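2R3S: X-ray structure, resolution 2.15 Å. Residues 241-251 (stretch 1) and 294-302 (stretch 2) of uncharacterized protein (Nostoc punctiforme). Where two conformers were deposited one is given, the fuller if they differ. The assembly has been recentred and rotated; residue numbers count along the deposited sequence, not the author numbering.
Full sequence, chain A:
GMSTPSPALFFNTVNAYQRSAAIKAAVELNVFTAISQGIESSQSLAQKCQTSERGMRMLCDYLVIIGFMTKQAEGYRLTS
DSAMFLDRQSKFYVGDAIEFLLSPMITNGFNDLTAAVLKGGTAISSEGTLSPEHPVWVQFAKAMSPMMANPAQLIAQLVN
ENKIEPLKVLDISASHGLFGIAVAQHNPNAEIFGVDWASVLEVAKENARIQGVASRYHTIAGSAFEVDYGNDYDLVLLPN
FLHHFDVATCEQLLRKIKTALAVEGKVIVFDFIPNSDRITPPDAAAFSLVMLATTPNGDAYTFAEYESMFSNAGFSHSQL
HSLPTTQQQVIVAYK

Stretch 1 241-251: FLHHFDVATCE
Stretch 2 (294-302) TTPNGDAYT

What holds the two stretches together most firmly? Two direct hydrogen bonds do, and both end on carbonyls of stretch 1. D299 N donates to H243 O at 2.7 Å, with an N-H...O angle of 144°. Y301 OH donates to F245 O at 2.8 Å; the CA-to-CB bond of Y301 points toward stretch 1, its side chain is in the m rotamer (chi1 -69°, chi2 -67°), and F245 O lies at the ring edge, near its plane. Water supplements these bonds: one molecule donates to H244 O at 2.5 Å and accepts from N297 N at 2.9 Å, while a second accepts from D246 N at 3.0 Å and, weakly, from N297 ND2 at 3.3 Å.

How do the backbones run past each other? Their CA atoms pair H243 with D299 at 5.1 Å, H244 with G298 at 4.0 Å and D246 with N297 at 5.0 Å, so the chains run in opposite senses. Stretch 1 makes a 3-10 segment at 242-244, with F245 N bonded to L242 O at 3.2 Å, extends through F245 (-118/155) and D246 (-63/167), and enters a helix at V247. Stretch 2 leaves a helix at T295 (-130/155), turns through N297 (-141/15), and extends from G298 (-73/167) through D299 (-164/160) to Y301 (-87/140).

Why is the approach so close at G298? Its CA lies 3.0 Å from H243 O and 3.4 Å from H244 O, and an ideal CB would sit 2.5 Å and 3.0 Å from those same oxygens, clashing with both. T295, chi1 p, steadies this turn by accepting at OG1 from G298 N, 2.9 Å away. Its CG2 meets H244 CD2 at 3.7 Å, at the edge of the imidazole; that ring, chi1 m and chi2 110°, is anchored by H244 ND1 donating to F241 O at 3.1 Å.

What packs around the tyrosine and the start of the helix? D246, chi1 p, caps the helix: OD1 accepts from T249 N at 3.0 Å and from T249 OG1 at 2.6 Å. D246 OD2 comes within 3.3 Å of N297 ND2, but the angle is too poor for a hydrogen bond. V247, chi1 t, brings CG2 to 3.9 Å from Y301 CE1, and C250, chi1 m, sets SG 4.4 Å from Y301 CE2, both oblique to the ring. Y301 gives up the largest area to the other stretch, 81 of the 432 Å² buried in all.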

ATOM      1  N   PHE A 241       4.444 -14.724  19.924  1.00 30.35           N
ATOM      2  CA  PHE A 241       4.670 -13.886  21.103  1.00 29.91           C
ATOM      3  C   PHE A 241       6.031 -13.249  21.141  1.00 28.11           C
ATOM      4  O   PHE A 241       6.151 -12.067  21.402  1.00 29.52           O
ATOM      5  CB  PHE A 241       4.497 -14.705  22.391  1.00 30.62           C
ATOM      6  CG  PHE A 241       4.282 -13.849  23.637  1.00 34.67           C
ATOM      7  CD1 PHE A 241       3.342 -12.817  23.646  1.00 35.15           C
ATOM      8  CD2 PHE A 241       4.997 -14.090  24.800  1.00 38.38           C
ATOM      9  CE1 PHE A 241       3.137 -12.041  24.778  1.00 38.12           C
ATOM     10  CE2 PHE A 241       4.783 -13.306  25.940  1.00 37.62           C
ATOM     11  CZ  PHE A 241       3.859 -12.288  25.917  1.00 32.50           C
ATOM     12  N   LEU A 242       7.073 -14.026  20.907  1.00 28.17           N
ATOM     13  CA  LEU A 242       8.418 -13.555  21.259  1.00 29.75           C
ATOM     14  C   LEU A 242       8.880 -12.379  20.425  1.00 29.01           C
ATOM     15  O   LEU A 242       9.613 -11.543  20.921  1.00 27.82           O
ATOM     16  CB  LEU A 242       9.454 -14.688  21.186  1.00 31.86           C
ATOM     17  CG  LEU A 242       9.426 -15.751  22.298  1.00 33.44           C
ATOM     18  CD1 LEU A 242      10.607 -16.681  22.034  1.00 31.98           C
ATOM     19  CD2 LEU A 242       9.484 -15.137  23.729  1.00 23.80           C
ATOM     20  N   HIS A 243       8.436 -12.306  19.167  1.00 29.15           N
ATOM     21  CA  HIS A 243       8.803 -11.193  18.264  1.00 27.81           C
ATOM     22  C   HIS A 243       8.496  -9.769  18.724  1.00 28.27           C
ATOM     23  O   HIS A 243       9.075  -8.810  18.196  1.00 29.54           O
ATOM     24  CB  HIS A 243       8.217 -11.402  16.848  1.00 28.98           C
ATOM     25  CG  HIS A 243       6.727 -11.607  16.777  1.00 27.47           C
ATOM     26  ND1 HIS A 243       6.167 -12.677  16.108  1.00 25.15           N
ATOM     27  CD2 HIS A 243       5.688 -10.854  17.218  1.00 23.73           C
ATOM     28  CE1 HIS A 243       4.848 -12.577  16.144  1.00 28.08           C
ATOM     29  NE2 HIS A 243       4.532 -11.482  16.818  1.00 28.43           N
ATOM     30  N   HIS A 244       7.589  -9.616  19.686  1.00 28.48           N
ATOM     31  CA  HIS A 244       7.247  -8.300  20.279  1.00 26.78           C
ATOM     32  C   HIS A 244       8.286  -7.682  21.220  1.00 27.60           C
ATOM     33  O   HIS A 244       8.249  -6.486  21.485  1.00 25.36           O
ATOM     34  CB  HIS A 244       5.945  -8.430  21.066  1.00 28.67           C
ATOM     35  CG  HIS A 244       4.773  -8.799  20.219  1.00 29.75           C
ATOM     36  ND1 HIS A 244       4.168 -10.032  20.293  1.00 30.51           N
ATOM     37  CD2 HIS A 244       4.117  -8.109  19.249  1.00 31.22           C
ATOM     38  CE1 HIS A 244       3.177 -10.079  19.415  1.00 30.92           C
ATOM     39  NE2 HIS A 244       3.131  -8.930  18.765  1.00 30.35           N
ATOM     40  N   PHE A 245       9.214  -8.481  21.737  1.00 29.09           N
ATOM     41  CA  PHE A 245      10.067  -8.008  22.838  1.00 31.98           C
ATOM     42  C   PHE A 245      11.542  -7.989  22.464  1.00 31.76           C
ATOM     43  O   PHE A 245      11.940  -8.724  21.571  1.00 31.91           O
ATOM     44  CB  PHE A 245       9.818  -8.916  24.044  1.00 32.40           C
ATOM     45  CG  PHE A 245       8.352  -9.121  24.337  1.00 27.60           C
ATOM     46  CD1 PHE A 245       7.605  -8.124  24.931  1.00 32.05           C
ATOM     47  CD2 PHE A 245       7.720 -10.294  23.979  1.00 32.74           C
ATOM     48  CE1 PHE A 245       6.244  -8.316  25.195  1.00 29.93           C
ATOM     49  CE2 PHE A 245       6.381 -10.484  24.214  1.00 26.44           C
ATOM     50  CZ  PHE A 245       5.636  -9.494  24.830  1.00 32.48           C
ATOM     51  N   ASP A 246      12.348  -7.151  23.127  1.00 34.20           N
ATOM     52  CA  ASP A 246      13.813  -7.263  22.993  1.00 35.12           C
ATOM     53  C   ASP A 246      14.318  -8.607  23.505  1.00 34.30           C
ATOM     54  O   ASP A 246      13.585  -9.377  24.130  1.00 32.92           O
ATOM     55  CB  ASP A 246      14.606  -6.067  23.590  1.00 36.72           C
ATOM     56  CG  ASP A 246      14.338  -5.828  25.070  1.00 38.00           C
ATOM     57  OD1 ASP A 246      14.212  -6.792  25.838  1.00 39.10           O
ATOM     58  OD2 ASP A 246      14.263  -4.651  25.456  1.00 42.14           O
ATOM     59  N   VAL A 247      15.577  -8.892  23.184  1.00 36.19           N
ATOM     60  CA  VAL A 247      16.230 -10.157  23.523  1.00 37.48           C
ATOM     61  C   VAL A 247      16.315 -10.461  25.043  1.00 37.82           C
ATOM     62  O   VAL A 247      16.185 -11.619  25.461  1.00 37.97           O
ATOM     63  CB  VAL A 247      17.664 -10.196  22.902  1.00 38.99           C
ATOM     64  CG1 VAL A 247      18.484 -11.348  23.499  1.00 36.47           C
ATOM     65  CG2 VAL A 247      17.582 -10.307  21.370  1.00 38.29           C
ATOM     66  N   ALA A 248      16.583  -9.425  25.841  1.00 38.51           N
ATOM     67  CA  ALA A 248      16.707  -9.549  27.289  1.00 39.50           C
ATOM     68  C   ALA A 248      15.349  -9.981  27.874  1.00 40.33           C
ATOM     69  O   ALA A 248      15.258 -10.921  28.671  1.00 41.16           O
ATOM     70  CB  ALA A 248      17.139  -8.222  27.863  1.00 39.22           C
ATOM     71  N   THR A 249      14.295  -9.311  27.422  1.00 39.08           N
ATOM     72  CA  THR A 249      12.924  -9.642  27.810  1.00 36.36           C
ATOM     73  C   THR A 249      12.513 -11.029  27.396  1.00 35.23           C
ATOM     74  O   THR A 249      11.880 -11.720  28.188  1.00 34.98           O
ATOM     75  CB  THR A 249      11.958  -8.618  27.251  1.00 36.28           C
ATOM     76  OG1 THR A 249      12.403  -7.325  27.665  1.00 33.05           O
ATOM     77  CG2 THR A 249      10.504  -8.877  27.723  1.00 29.00           C
ATOM     78  N   CYS A 250      12.869 -11.465  26.183  1.00 36.39           N
ATOM     79  CA  CYS A 250      12.584 -12.863  25.761  1.00 35.44           C
ATOM     80  C   CYS A 250      13.324 -13.841  26.659  1.00 37.06           C
ATOM     81  O   CYS A 250      12.821 -14.913  26.976  1.00 35.69           O
ATOM     82  CB  CYS A 250      13.004 -13.126  24.302  1.00 36.00           C
ATOM     83  SG  CYS A 250      12.016 -12.216  23.057  1.00 36.57           S
ATOM     84  N   GLU A 251      14.546 -13.470  27.031  1.00 39.50           N
ATOM     85  CA  GLU A 251      15.393 -14.309  27.886  1.00 41.35           C
ATOM     86  C   GLU A 251      14.807 -14.396  29.308  1.00 40.46           C
ATOM     87  O   GLU A 251      14.681 -15.484  29.842  1.00 38.98           O
ATOM     88  CB  GLU A 251      16.852 -13.815  27.854  1.00 41.79           C
ATOM     89  CG  GLU A 251      17.541 -14.196  26.521  1.00 44.16           C
ATOM     90  CD  GLU A 251      18.991 -13.756  26.383  1.00 41.09           C
ATOM     91  OE1 GLU A 251      19.459 -12.926  27.191  1.00 45.20           O
ATOM     92  OE2 GLU A 251      19.650 -14.247  25.434  1.00 38.32           O
ATOM     93  N   THR A 294       5.145  -0.974  15.358  1.00 27.63           N
ATOM     94  CA  THR A 294       4.102  -1.218  16.345  1.00 26.24           C
ATOM     95  C   THR A 294       4.567  -1.550  17.769  1.00 26.42           C
ATOM     96  O   THR A 294       3.747  -1.550  18.670  1.00 25.91           O
ATOM     97  CB  THR A 294       3.169  -2.362  15.902  1.00 27.10           C
ATOM     98  OG1 THR A 294       3.897  -3.593  15.841  1.00 24.82           O
ATOM     99  CG2 THR A 294       2.462  -2.058  14.571  1.00 21.82           C
ATOM    100  N   THR A 295       5.839  -1.891  17.946  1.00 27.68           N
ATOM    101  CA  THR A 295       6.404  -2.300  19.224  1.00 27.54           C
ATOM    102  C   THR A 295       7.686  -1.466  19.470  1.00 31.12           C
ATOM    103  O   THR A 295       8.277  -0.922  18.507  1.00 32.19           O
ATOM    104  CB  THR A 295       6.754  -3.803  19.281  1.00 27.45           C
ATOM    105  OG1 THR A 295       7.931  -4.061  18.512  1.00 26.70           O
ATOM    106  CG2 THR A 295       5.613  -4.707  18.786  1.00 23.35           C
ATOM    107  N   PRO A 296       8.079  -1.278  20.755  1.00 31.17           N
ATOM    108  CA  PRO A 296       9.314  -0.521  21.040  1.00 30.42           C
ATOM    109  C   PRO A 296      10.640  -1.193  20.658  1.00 28.45           C
ATOM    110  O   PRO A 296      11.537  -0.489  20.254  1.00 32.56           O
ATOM    111  CB  PRO A 296       9.239  -0.262  22.573  1.00 30.38           C
ATOM    112  CG  PRO A 296       7.762  -0.493  22.929  1.00 33.41           C
ATOM    113  CD  PRO A 296       7.353  -1.617  21.994  1.00 31.39           C
ATOM    114  N   ASN A 297      10.768  -2.504  20.839  1.00 30.52           N
ATOM    115  CA  ASN A 297      11.995  -3.266  20.650  0.50 30.13           C
ATOM    116  C   ASN A 297      11.756  -4.638  20.000  1.00 29.90           C
ATOM    117  O   ASN A 297      12.615  -5.512  20.105  1.00 29.11           O
ATOM    118  CB  ASN A 297      12.695  -3.548  22.007  0.50 30.27           C
ATOM    119  CG  ASN A 297      12.575  -2.408  23.023  0.50 28.69           C
ATOM    120  OD1 ASN A 297      13.096  -1.305  22.811  0.50 26.59           O
ATOM    121  ND2 ASN A 297      11.922  -2.695  24.164  0.50 25.23           N
ATOM    122  N   GLY A 298      10.582  -4.878  19.419  1.00 28.00           N
ATOM    123  CA  GLY A 298      10.293  -6.188  18.825  1.00 27.13           C
ATOM    124  C   GLY A 298      11.067  -6.366  17.508  1.00 27.55           C
ATOM    125  O   GLY A 298      11.577  -5.400  16.963  1.00 26.06           O
ATOM    126  N   ASP A 299      11.127  -7.592  16.996  1.00 28.32           N
ATOM    127  CA  ASP A 299      11.885  -7.909  15.774  1.00 28.86           C
ATOM    128  C   ASP A 299      11.416  -9.251  15.260  1.00 30.12           C
ATOM    129  O   ASP A 299      10.834 -10.037  16.013  1.00 25.75           O
ATOM    130  CB  ASP A 299      13.382  -7.982  16.109  1.00 31.25           C
ATOM    131  CG  ASP A 299      14.312  -7.681  14.916  1.00 36.42           C
ATOM    132  OD1 ASP A 299      13.891  -7.608  13.741  1.00 28.93           O
ATOM    133  OD2 ASP A 299      15.502  -7.512  15.208  1.00 38.70           O
ATOM    134  N   ALA A 300      11.665  -9.523  13.980  1.00 31.65           N
ATOM    135  CA  ALA A 300      11.497 -10.868  13.439  1.00 29.80           C
ATOM    136  C   ALA A 300      12.874 -11.522  13.573  1.00 34.12           C
ATOM    137  O   ALA A 300      13.801 -11.225  12.814  1.00 36.95           O
ATOM    138  CB  ALA A 300      11.030 -10.837  11.987  1.00 29.60           C
ATOM    139  N   TYR A 301      13.000 -12.404  14.555  1.00 31.65           N
ATOM    140  CA  TYR A 301      14.268 -12.982  14.928  1.00 31.10           C
ATOM    141  C   TYR A 301      14.599 -14.222  14.113  1.00 29.86           C
ATOM    142  O   TYR A 301      13.739 -15.052  13.835  1.00 29.74           O
ATOM    143  CB  TYR A 301      14.246 -13.339  16.412  1.00 30.30           C
ATOM    144  CG  TYR A 301      14.225 -12.147  17.333  1.00 31.61           C
ATOM    145  CD1 TYR A 301      15.308 -11.290  17.419  1.00 28.92           C
ATOM    146  CD2 TYR A 301      13.130 -11.889  18.144  1.00 29.67           C
ATOM    147  CE1 TYR A 301      15.286 -10.196  18.270  1.00 29.43           C
ATOM    148  CE2 TYR A 301      13.126 -10.832  19.018  1.00 25.63           C
ATOM    149  CZ  TYR A 301      14.192  -9.977  19.063  1.00 29.18           C
ATOM    150  OH  TYR A 301      14.168  -8.902  19.907  1.00 30.75           O
ATOM    151  N   THR A 302      15.870 -14.347  13.748  1.00 31.35           N
ATOM    152  CA  THR A 302      16.375 -15.530  13.018  1.00 32.48           C
ATOM    153  C   THR A 302      16.591 -16.706  13.975  1.00 34.85           C
ATOM    154  O   THR A 302      16.551 -16.521  15.194  1.00 35.75           O
ATOM    155  CB  THR A 302      17.693 -15.210  12.339  1.00 30.56           C
ATOM    156  OG1 THR A 302      18.645 -14.891  13.356  1.00 31.82           O
ATOM    157  CG2 THR A 302      17.542 -14.005  11.360  1.00 24.76           C
TER
HETATM  158  O   HOH W   1       9.166  -4.335  22.434  1.00 28.73           O
HETATM  159  O   HOH W   2      10.763  -5.652  25.179  1.00 33.73           O